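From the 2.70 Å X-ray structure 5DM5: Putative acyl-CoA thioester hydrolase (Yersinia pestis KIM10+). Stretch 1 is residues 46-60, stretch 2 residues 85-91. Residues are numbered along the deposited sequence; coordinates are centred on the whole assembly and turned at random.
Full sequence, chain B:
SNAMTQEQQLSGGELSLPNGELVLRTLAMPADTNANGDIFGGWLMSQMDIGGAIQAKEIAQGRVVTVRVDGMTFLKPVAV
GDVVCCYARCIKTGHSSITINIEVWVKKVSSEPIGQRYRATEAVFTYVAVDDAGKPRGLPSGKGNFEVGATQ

Stretch 1 46-60: SQMDIGGAIQAKEIA
Stretch 2, residues 85-91: CCYARCI

At G51 the helix has no side chain where one would point straight at the strand: an ideal CB on G51 would lie 3.0 Å from C86 CB, too tight for two carbons. The glycine is thus what lets the backbones come so near, with G51 CA 6.0 Å from C86 CA. That pair sets the register. Stretch 1 continues a helix begun earlier, near -65/-42 through most of its length, with K57 at -67/-29 and A60 at -74/-12; 85-91 run as a strand, mostly near -115/128 until C90 (-70/149) and I91 (-129/-42). The axes approach to 8.1 Å and cross at -44°, N-to-C directions 44° apart.

Strand alternation sends C86, A88 and C90 toward the helix and Y87 and R89 away. The helix answers with Q47, G51, Q55 and I59, a spacing of four that keeps one face on the strand. C86, chi1 m (-73°), lays its sulfur against the turn at Q47 and M48: C86 SG is 3.3 Å from Q47 O and 4.1 Å from M48 CA. Q47 O also accepts the helical bond from G51 N, at 2.8 Å. Next along, A88 sits beside the helix backbone, with A88 CB 4.3 Å from G51 O.

Q55 supplies the polar link. Extended through chi1 t (-173°) and chi2 t (161°), with chi3 at -57°, it reaches the strand backbone, where Q55 NE2 donates a weak hydrogen bond to A88 O (3.3 Å, 146°). Q55 NE2 also lies 3.4 Å from C90 N, but both are donors and no bond forms.

Farther along, the contact turns apolar: I59, m and t (-64°, 180°), places I59 CD1 4.0 Å from C90 CB; C90 chi1 is t. Glycine sits at the closest CA pair, and Q55 and I59 bridge the wider gap (Q55 CA to A88 CA 7.2 Å, I59 CA to C90 CA 9.2 Å); the stretches bury 309 Å², both sides summed.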

# COMPACT_ATOMS: atom_id res chain seq x y z
N SER B 46 -4.69 13.94 -4.46
CA SER B 46 -4.12 13.53 -3.17
C SER B 46 -2.83 14.28 -2.97
O SER B 46 -2.57 14.83 -1.90
CB SER B 46 -3.83 12.02 -3.13
OG SER B 46 -4.98 11.25 -3.41
N GLN B 47 -2.03 14.31 -4.03
CA GLN B 47 -0.76 15.04 -4.05
C GLN B 47 -0.94 16.55 -3.93
O GLN B 47 -0.14 17.20 -3.29
CB GLN B 47 0.02 14.71 -5.32
CG GLN B 47 0.39 13.26 -5.36
CD GLN B 47 1.31 12.89 -4.23
OE1 GLN B 47 2.52 13.13 -4.31
NE2 GLN B 47 0.74 12.39 -3.14
N MET B 48 -1.95 17.12 -4.57
CA MET B 48 -2.17 18.55 -4.41
C MET B 48 -2.58 18.93 -3.00
O MET B 48 -2.16 19.95 -2.47
CB MET B 48 -3.20 19.08 -5.41
CG MET B 48 -2.85 18.77 -6.86
SD MET B 48 -3.95 19.50 -8.09
CE MET B 48 -3.60 21.23 -7.86
N ASP B 49 -3.45 18.15 -2.38
CA ASP B 49 -3.84 18.43 -1.00
C ASP B 49 -2.63 18.28 -0.09
O ASP B 49 -2.45 19.05 0.83
CB ASP B 49 -4.98 17.53 -0.55
CG ASP B 49 -5.52 17.90 0.81
OD1 ASP B 49 -6.46 17.23 1.28
OD2 ASP B 49 -4.98 18.79 1.46
N ILE B 50 -1.81 17.27 -0.34
CA ILE B 50 -0.60 17.09 0.46
C ILE B 50 0.35 18.25 0.32
O ILE B 50 0.75 18.88 1.30
CB ILE B 50 0.19 15.86 0.04
CG1 ILE B 50 -0.56 14.59 0.38
CG2 ILE B 50 1.48 15.83 0.80
CD1 ILE B 50 0.15 13.34 -0.06
N GLY B 51 0.68 18.54 -0.93
CA GLY B 51 1.60 19.58 -1.28
C GLY B 51 1.18 20.91 -0.71
O GLY B 51 2.01 21.65 -0.23
N GLY B 52 -0.11 21.22 -0.74
CA GLY B 52 -0.58 22.45 -0.13
C GLY B 52 -0.52 22.41 1.40
O GLY B 52 -0.15 23.40 2.06
N ALA B 53 -0.86 21.26 1.97
CA ALA B 53 -0.89 21.09 3.41
C ALA B 53 0.47 21.32 4.03
O ALA B 53 0.57 21.80 5.16
CB ALA B 53 -1.37 19.71 3.75
N ILE B 54 1.52 21.00 3.28
CA ILE B 54 2.87 21.23 3.78
C ILE B 54 3.12 22.70 4.07
O ILE B 54 3.40 23.11 5.20
CB ILE B 54 3.93 20.75 2.77
CG1 ILE B 54 3.88 19.23 2.61
CG2 ILE B 54 5.32 21.18 3.21
CD1 ILE B 54 4.91 18.67 1.65
N GLN B 55 2.97 23.49 3.02
CA GLN B 55 3.21 24.90 3.11
C GLN B 55 2.29 25.57 4.10
O GLN B 55 2.69 26.48 4.81
CB GLN B 55 3.11 25.49 1.73
CG GLN B 55 3.50 26.92 1.63
CD GLN B 55 3.81 27.26 0.22
OE1 GLN B 55 4.67 26.64 -0.40
NE2 GLN B 55 3.10 28.23 -0.34
N ALA B 56 1.05 25.10 4.19
CA ALA B 56 0.13 25.63 5.19
C ALA B 56 0.62 25.35 6.62
O ALA B 56 0.48 26.19 7.49
CB ALA B 56 -1.26 25.07 4.99
N LYS B 57 1.10 24.14 6.90
CA LYS B 57 1.66 23.88 8.23
C LYS B 57 2.93 24.65 8.52
O LYS B 57 3.25 24.93 9.68
CB LYS B 57 1.98 22.40 8.43
CG LYS B 57 0.81 21.53 8.71
CD LYS B 57 1.36 20.17 9.06
CE LYS B 57 2.32 20.27 10.27
NZ LYS B 57 1.66 20.63 11.57
N GLU B 58 3.69 24.95 7.48
CA GLU B 58 4.88 25.78 7.67
C GLU B 58 4.49 27.20 8.06
O GLU B 58 5.06 27.78 8.98
CB GLU B 58 5.74 25.81 6.40
CG GLU B 58 6.34 24.48 6.01
CD GLU B 58 7.21 24.64 4.79
OE1 GLU B 58 7.30 25.78 4.29
OE2 GLU B 58 7.77 23.63 4.31
N ILE B 59 3.51 27.73 7.33
CA ILE B 59 3.03 29.11 7.52
C ILE B 59 2.23 29.35 8.81
O ILE B 59 2.56 30.26 9.57
CB ILE B 59 2.16 29.55 6.30
CG1 ILE B 59 3.01 29.58 5.02
CG2 ILE B 59 1.54 30.91 6.53
CD1 ILE B 59 2.24 29.99 3.79
N ALA B 60 1.20 28.55 9.06
CA ALA B 60 0.37 28.70 10.25
C ALA B 60 1.07 28.21 11.53
O ALA B 60 0.57 28.42 12.63
CB ALA B 60 -0.94 27.97 10.06
N CYS B 85 5.32 17.03 -10.09
CA CYS B 85 5.77 18.10 -9.20
C CYS B 85 4.64 19.02 -8.71
O CYS B 85 3.78 19.40 -9.51
CB CYS B 85 6.84 18.95 -9.89
SG CYS B 85 8.18 18.03 -10.61
N CYS B 86 4.61 19.33 -7.41
CA CYS B 86 3.69 20.33 -6.84
C CYS B 86 4.37 21.62 -6.45
O CYS B 86 5.33 21.62 -5.71
CB CYS B 86 2.98 19.86 -5.57
SG CYS B 86 1.71 18.63 -5.68
N TYR B 87 3.86 22.73 -6.96
CA TYR B 87 4.35 24.05 -6.59
C TYR B 87 3.19 24.81 -5.94
O TYR B 87 2.18 25.07 -6.57
CB TYR B 87 4.92 24.78 -7.81
CG TYR B 87 6.19 24.17 -8.34
CD1 TYR B 87 7.42 24.74 -8.03
CD2 TYR B 87 6.17 23.04 -9.11
CE1 TYR B 87 8.60 24.19 -8.49
CE2 TYR B 87 7.35 22.47 -9.59
CZ TYR B 87 8.56 23.05 -9.27
OH TYR B 87 9.74 22.50 -9.73
N ALA B 88 3.34 25.19 -4.69
CA ALA B 88 2.26 25.86 -4.00
C ALA B 88 2.60 27.32 -3.79
O ALA B 88 3.75 27.66 -3.55
CB ALA B 88 1.97 25.19 -2.69
N ARG B 89 1.61 28.19 -3.94
CA ARG B 89 1.81 29.61 -3.68
C ARG B 89 0.72 30.14 -2.82
O ARG B 89 -0.41 30.16 -3.26
CB ARG B 89 1.73 30.42 -4.95
CG ARG B 89 2.45 29.89 -6.09
CD ARG B 89 1.82 30.41 -7.34
NE ARG B 89 1.32 31.76 -7.16
CZ ARG B 89 0.59 32.38 -8.07
NH1 ARG B 89 0.32 31.78 -9.22
NH2 ARG B 89 0.15 33.61 -7.85
N CYS B 90 1.03 30.64 -1.63
CA CYS B 90 -0.02 31.29 -0.85
C CYS B 90 -0.38 32.59 -1.54
O CYS B 90 0.47 33.20 -2.21
CB CYS B 90 0.39 31.55 0.60
SG CYS B 90 -0.92 32.34 1.57
N ILE B 91 -1.64 33.00 -1.43
CA ILE B 91 -2.10 34.23 -2.06
C ILE B 91 -2.84 35.12 -1.05
O ILE B 91 -2.64 36.34 -0.98
CB ILE B 91 -3.01 33.94 -3.26
CG1 ILE B 91 -2.30 33.05 -4.26
CG2 ILE B 91 -3.41 35.22 -3.95
CD1 ILE B 91 -3.14 32.70 -5.45